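Local atomic coordinates of putative acyl-CoA thioester hydrolase YbhC (Escherichia coli K-12, PDB entry 3GRH), a protein that is a putative thioesterase of the outer membrane, related to pectinesterases yet neither binding pectin nor showing pectinesterase activity. Residues A[74-79]-A[106-111]; A[67-72]-A[234-239]. One frame throughout, in Å; residues are numbered along the deposited sequence.

Interaction 1: A[74-79]-A[106-111]; sequences QPDFVV and KRQYIA
The carbonyl oxygen of Tyr109 is gripped by two consecutive amides, Asp76 N at 2.9 Å and Phe77 N at 3.2 Å; the second lies in the carbonyl plane, while the first is tilted 18° from it and makes the more bent bond. Asp76 returns the bond through its carboxylate: OD2 takes Tyr109 N at 2.9 Å with its anti lone pair, along a nearly straight N-H...O line of 166°. With CG beside the backbone N (chi1 -65°), the carboxylate reaches back toward the start of the partner strand, where OD2 also lies at the edge of the Tyr109 ring. A water donates to both Asp76 OD2 and Arg107 O. Parallel strands follow, with Ala111 N bonded to Phe77 O and Val79 N to Ala111 O. On one face the CG1 branch of Ile110 lies against Phe77 and CG2 against Val79 CG2, at 3.8 Å, while Gln108 OE1, held by Lys102 as NE2 bonds to Ala99 O, meets the Phe77 ring at its edge. Helix 92-100 packs on this face through Ala95 and Ala98, completing a beta-alpha-beta unit. On the other face Pro75 and Ala111 meet near Tyr133 of strand 130-134, the next in the sheet.

Interaction 2: A[67-72]-A[234-239]; sequences SPITLP and QVQINN
A parallel sheet of the beta-helix, the fold of the pectinesterase family, is crossed on its outer side by the extended segment 67-72, which touches strand 235-238 mainly through Ile69. The isoleucine CD1 methyl reaches toward the strand between two residues that point the same way from it, packing 3.9 Å from Asn238 CB and 4.1 Å from Gln236 CB. The same methyl lies 3.9 Å from Gln236 O. With chi2 at 167°, the CG1-CD1 arm is extended, which carries its end to the strand while CG2 stays farther back. The isoleucine runs antiparallel alongside both neighbours, and its methyl meets their CB atoms. The second meeting point is the end of Gln236, whose extended chain brings its amide up beside Ser67 O; the amide is probably turned over in the model, and a hydrogen bond to that carbonyl is possible. Asn238 spends its own amide elsewhere, ND2 bonding to Thr271 and Asn272. This is a modest surface contact, and the segment rests on more than one strand: Ile69 also packs on Gln204 and Gln206 of strand 204-206, which pairs with 235-238, while Leu71 and Pro72 reach Tyr133 of strand 130-134.

Overall arrangement
From the N terminus, the chain leaves helix 50-53 and runs over the beta-helix as segment 67-72, the first partner of interaction 2. Soon it enters strand 77-79, an outermost strand of the parallel sheet, and helix 92-100 brings it back to 108-111, where interaction 1 closes a short loop. Interaction 2 closes only much later, at 234-239, so its long loop encloses interaction 1. The two centres are about 13 Å apart, and both reach the same sheet. They also touch: Tyr109 packs on Pro72, and its hydroxyl probably hydrogen-bonds to Thr70 O. Interaction 1 pairs the edge strand with its neighbour, and interaction 2 lays the incoming chain on the outside of a strand midway across the sheet.

Interaction 1: A[74-79]-A[106-111]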
loop_
_atom_site.group_PDB
_atom_site.type_symbol
_atom_site.label_atom_id
_atom_site.label_comp_id
_atom_site.label_asym_id
_atom_site.label_seq_id
_atom_site.Cartn_x
_atom_site.Cartn_y
_atom_site.Cartn_z
ATOM N N GLN A 74 -24.764 1.231 15.764
ATOM C CA GLN A 74 -25.547 1.444 14.562
ATOM C C GLN A 74 -24.756 2.184 13.493
ATOM O O GLN A 74 -24.207 3.243 13.748
ATOM C CB GLN A 74 -26.828 2.249 14.859
ATOM C CG GLN A 74 -27.948 1.373 15.402
ATOM C CD GLN A 74 -28.586 0.537 14.298
ATOM O OE1 GLN A 74 -29.008 1.059 13.253
ATOM N NE2 GLN A 74 -28.626 -0.772 14.506
ATOM N N PRO A 75 -24.678 1.634 12.286
ATOM C CA PRO A 75 -23.993 2.477 11.309
ATOM C C PRO A 75 -24.802 3.651 10.787
ATOM O O PRO A 75 -26.009 3.710 10.950
ATOM C CB PRO A 75 -23.718 1.518 10.167
ATOM C CG PRO A 75 -24.768 0.444 10.330
ATOM C CD PRO A 75 -25.072 0.323 11.757
ATOM N N ASP A 76 -24.107 4.601 10.171
ATOM C CA ASP A 76 -24.756 5.750 9.571
ATOM C C ASP A 76 -25.425 5.388 8.265
ATOM O O ASP A 76 -26.497 5.948 7.956
ATOM C CB ASP A 76 -23.761 6.885 9.353
ATOM C CG ASP A 76 -23.214 7.423 10.660
ATOM O OD1 ASP A 76 -23.972 8.125 11.356
ATOM O OD2 ASP A 76 -22.052 7.167 11.024
ATOM N N PHE A 77 -24.778 4.513 7.514
ATOM C CA PHE A 77 -25.250 4.059 6.218
ATOM C C PHE A 77 -24.993 2.576 6.070
ATOM O O PHE A 77 -24.083 2.016 6.672
ATOM C CB PHE A 77 -24.507 4.782 5.109
ATOM C CG PHE A 77 -24.623 6.261 5.193
ATOM C CD1 PHE A 77 -25.761 6.876 4.723
ATOM C CD2 PHE A 77 -23.663 7.023 5.820
ATOM C CE1 PHE A 77 -25.939 8.267 4.835
ATOM C CE2 PHE A 77 -23.812 8.390 5.914
ATOM C CZ PHE A 77 -24.940 9.011 5.427
ATOM N N VAL A 78 -25.906 1.935 5.318
ATOM C CA VAL A 78 -25.789 0.525 5.012
ATOM C C VAL A 78 -25.906 0.260 3.523
ATOM O O VAL A 78 -26.938 0.589 2.942
ATOM C CB VAL A 78 -26.837 -0.324 5.695
ATOM C CG1 VAL A 78 -26.538 -1.774 5.394
ATOM C CG2 VAL A 78 -26.812 -0.087 7.220
ATOM N N VAL A 79 -24.911 -0.409 2.937
ATOM C CA VAL A 79 -24.907 -0.718 1.523
ATOM C C VAL A 79 -25.229 -2.177 1.402
ATOM O O VAL A 79 -24.676 -3.026 2.138
ATOM C CB VAL A 79 -23.538 -0.409 0.896
ATOM C CG1 VAL A 79 -23.572 -0.748 -0.552
ATOM C CG2 VAL A 79 -23.106 1.046 1.076
ATOM N N LYS A 106 -17.467 14.884 12.318
ATOM C CA LYS A 106 -17.623 13.628 13.000
ATOM C C LYS A 106 -17.397 12.488 12.046
ATOM O O LYS A 106 -17.766 12.535 10.875
ATOM C CB LYS A 106 -18.997 13.516 13.648
ATOM C CG LYS A 106 -18.999 14.030 15.088
ATOM C CD LYS A 106 -20.263 13.595 15.894
ATOM C CE LYS A 106 -20.678 12.091 15.649
ATOM N NZ LYS A 106 -19.972 11.185 16.664
ATOM N N ARG A 107 -16.795 11.432 12.583
ATOM C CA ARG A 107 -16.586 10.212 11.796
ATOM C C ARG A 107 -17.901 9.539 11.425
ATOM O O ARG A 107 -18.844 9.447 12.279
ATOM C CB ARG A 107 -15.736 9.210 12.590
ATOM C CG ARG A 107 -15.533 7.974 11.911
ATOM C CD ARG A 107 -14.501 7.058 12.566
ATOM N NE ARG A 107 -13.185 7.635 12.477
ATOM C CZ ARG A 107 -12.429 7.631 11.362
ATOM N NH1 ARG A 107 -12.852 7.086 10.249
ATOM N NH2 ARG A 107 -11.295 8.272 11.374
ATOM N N GLN A 108 -18.009 9.082 10.164
ATOM C CA GLN A 108 -19.179 8.365 9.689
ATOM C C GLN A 108 -18.845 6.985 9.319
ATOM O O GLN A 108 -17.752 6.755 8.823
ATOM C CB GLN A 108 -19.794 9.058 8.519
ATOM C CG GLN A 108 -20.154 10.403 8.928
ATOM C CD GLN A 108 -20.816 11.123 7.890
ATOM O OE1 GLN A 108 -22.022 10.987 7.712
ATOM N NE2 GLN A 108 -20.068 11.959 7.212
ATOM N N TYR A 109 -19.765 6.077 9.615
ATOM C CA TYR A 109 -19.577 4.657 9.445
ATOM C C TYR A 109 -20.536 4.105 8.412
ATOM O O TYR A 109 -21.738 4.327 8.519
ATOM C CB TYR A 109 -19.840 3.961 10.768
ATOM C CG TYR A 109 -18.828 4.293 11.824
ATOM C CD1 TYR A 109 -17.740 3.499 12.003
ATOM C CD2 TYR A 109 -19.030 5.372 12.679
ATOM C CE1 TYR A 109 -16.816 3.797 12.954
ATOM C CE2 TYR A 109 -18.086 5.659 13.683
ATOM C CZ TYR A 109 -16.975 4.858 13.750
ATOM O OH TYR A 109 -15.982 5.006 14.710
ATOM N N ILE A 110 -19.977 3.397 7.428
ATOM C CA ILE A 110 -20.717 2.818 6.335
ATOM C C ILE A 110 -20.503 1.332 6.400
ATOM O O ILE A 110 -19.398 0.840 6.240
ATOM C CB ILE A 110 -20.250 3.346 4.971
ATOM C CG1 ILE A 110 -20.438 4.830 4.906
ATOM C CG2 ILE A 110 -21.064 2.636 3.833
ATOM C CD1 ILE A 110 -19.700 5.538 3.720
ATOM N N ALA A 111 -21.560 0.603 6.699
ATOM C CA ALA A 111 -21.518 -0.883 6.724
ATOM C C ALA A 111 -21.823 -1.395 5.354
ATOM O O ALA A 111 -22.708 -0.842 4.702
ATOM C CB ALA A 111 -22.528 -1.444 7.752
HETATM O O HOH W 1 -21.410 8.991 12.893
#

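Interaction 2: A[67-72]-A[234-239]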
loop_
_atom_site.group_PDB
_atom_site.type_symbol
_atom_site.label_atom_id
_atom_site.label_comp_id
_atom_site.label_asym_id
_atom_site.label_seq_id
_atom_site.Cartn_x
_atom_site.Cartn_y
_atom_site.Cartn_z
ATOM N N SER A 67 -5.801 4.420 17.689
ATOM C CA SER A 67 -6.488 3.412 18.435
ATOM C C SER A 67 -7.081 2.507 17.370
ATOM O O SER A 67 -7.436 2.959 16.281
ATOM C CB SER A 67 -7.522 3.975 19.392
ATOM O OG SER A 67 -8.383 4.843 18.739
ATOM N N PRO A 68 -7.331 1.251 17.703
ATOM C CA PRO A 68 -8.006 0.405 16.721
ATOM C C PRO A 68 -9.381 0.848 16.277
ATOM O O PRO A 68 -10.121 1.571 16.944
ATOM C CB PRO A 68 -8.179 -0.919 17.434
ATOM C CG PRO A 68 -7.485 -0.814 18.656
ATOM C CD PRO A 68 -6.976 0.540 18.924
ATOM N N ILE A 69 -9.737 0.422 15.084
ATOM C CA ILE A 69 -11.035 0.713 14.567
ATOM C C ILE A 69 -12.103 0.184 15.472
ATOM O O ILE A 69 -11.985 -0.942 15.928
ATOM C CB ILE A 69 -11.123 0.110 13.107
ATOM C CG1 ILE A 69 -10.118 0.787 12.193
ATOM C CG2 ILE A 69 -12.558 0.265 12.560
ATOM C CD1 ILE A 69 -9.893 0.047 10.781
ATOM N N THR A 70 -13.124 0.987 15.767
ATOM C CA THR A 70 -14.187 0.623 16.697
ATOM C C THR A 70 -15.492 0.756 15.999
ATOM O O THR A 70 -15.745 1.805 15.446
ATOM C CB THR A 70 -14.299 1.626 17.858
ATOM O OG1 THR A 70 -13.033 1.771 18.494
ATOM C CG2 THR A 70 -15.357 1.164 18.876
ATOM N N LEU A 71 -16.284 -0.287 15.957
ATOM C CA LEU A 71 -17.532 -0.154 15.219
ATOM C C LEU A 71 -18.662 0.277 16.124
ATOM O O LEU A 71 -18.713 -0.109 17.281
ATOM C CB LEU A 71 -17.856 -1.483 14.591
ATOM C CG LEU A 71 -16.818 -1.955 13.560
ATOM C CD1 LEU A 71 -17.459 -3.216 12.938
ATOM C CD2 LEU A 71 -16.345 -0.904 12.486
ATOM N N PRO A 72 -19.587 1.065 15.577
ATOM C CA PRO A 72 -20.667 1.675 16.321
ATOM C C PRO A 72 -21.746 0.663 16.500
ATOM O O PRO A 72 -21.804 -0.323 15.765
ATOM C CB PRO A 72 -21.122 2.771 15.339
ATOM C CG PRO A 72 -20.978 2.118 14.019
ATOM C CD PRO A 72 -19.656 1.398 14.141
ATOM N N GLN A 234 -3.268 9.440 8.334
ATOM C CA GLN A 234 -3.909 8.780 9.441
ATOM C C GLN A 234 -4.915 7.746 8.950
ATOM O O GLN A 234 -5.989 7.681 9.511
ATOM C CB GLN A 234 -4.455 9.735 10.505
ATOM C CG GLN A 234 -3.353 10.526 11.175
ATOM C CD GLN A 234 -3.828 11.415 12.314
ATOM O OE1 GLN A 234 -4.955 11.299 12.820
ATOM N NE2 GLN A 234 -2.932 12.161 12.810
ATOM N N VAL A 235 -4.526 6.912 7.973
ATOM C CA VAL A 235 -5.386 5.930 7.392
ATOM C C VAL A 235 -5.124 4.580 8.055
ATOM O O VAL A 235 -3.986 4.248 8.278
ATOM C CB VAL A 235 -5.173 5.858 5.928
ATOM C CG1 VAL A 235 -5.823 4.643 5.218
ATOM C CG2 VAL A 235 -5.558 7.189 5.299
ATOM N N GLN A 236 -6.178 3.851 8.376
ATOM C CA GLN A 236 -6.070 2.546 9.016
ATOM C C GLN A 236 -6.779 1.522 8.198
ATOM O O GLN A 236 -7.941 1.700 7.879
ATOM C CB GLN A 236 -6.621 2.515 10.430
ATOM C CG GLN A 236 -5.896 3.449 11.372
ATOM C CD GLN A 236 -6.644 3.587 12.679
ATOM O OE1 GLN A 236 -6.631 2.621 13.466
ATOM N NE2 GLN A 236 -7.251 4.775 12.932
ATOM N N ILE A 237 -6.086 0.457 7.835
ATOM C CA ILE A 237 -6.675 -0.634 7.016
ATOM C C ILE A 237 -6.460 -1.892 7.833
ATOM O O ILE A 237 -5.280 -2.237 8.137
ATOM C CB ILE A 237 -5.920 -0.712 5.693
ATOM C CG1 ILE A 237 -6.236 0.538 4.891
ATOM C CG2 ILE A 237 -6.357 -1.927 4.951
ATOM C CD1 ILE A 237 -5.310 0.761 3.745
ATOM N N ASN A 238 -7.550 -2.556 8.256
ATOM C CA ASN A 238 -7.439 -3.685 9.165
ATOM C C ASN A 238 -8.252 -4.854 8.633
ATOM O O ASN A 238 -9.415 -4.709 8.285
ATOM C CB ASN A 238 -7.895 -3.328 10.581
ATOM C CG ASN A 238 -7.835 -4.506 11.484
ATOM O OD1 ASN A 238 -8.882 -4.981 12.017
ATOM N ND2 ASN A 238 -6.642 -5.049 11.636
ATOM N N ASN A 239 -7.635 -6.022 8.550
ATOM C CA ASN A 239 -8.356 -7.254 8.095
ATOM C C ASN A 239 -9.012 -7.043 6.773
ATOM O O ASN A 239 -10.214 -7.266 6.609
ATOM C CB ASN A 239 -9.371 -7.704 9.133
ATOM C CG ASN A 239 -9.854 -9.121 8.913
ATOM O OD1 ASN A 239 -9.130 -9.959 8.351
ATOM N ND2 ASN A 239 -11.111 -9.366 9.291
#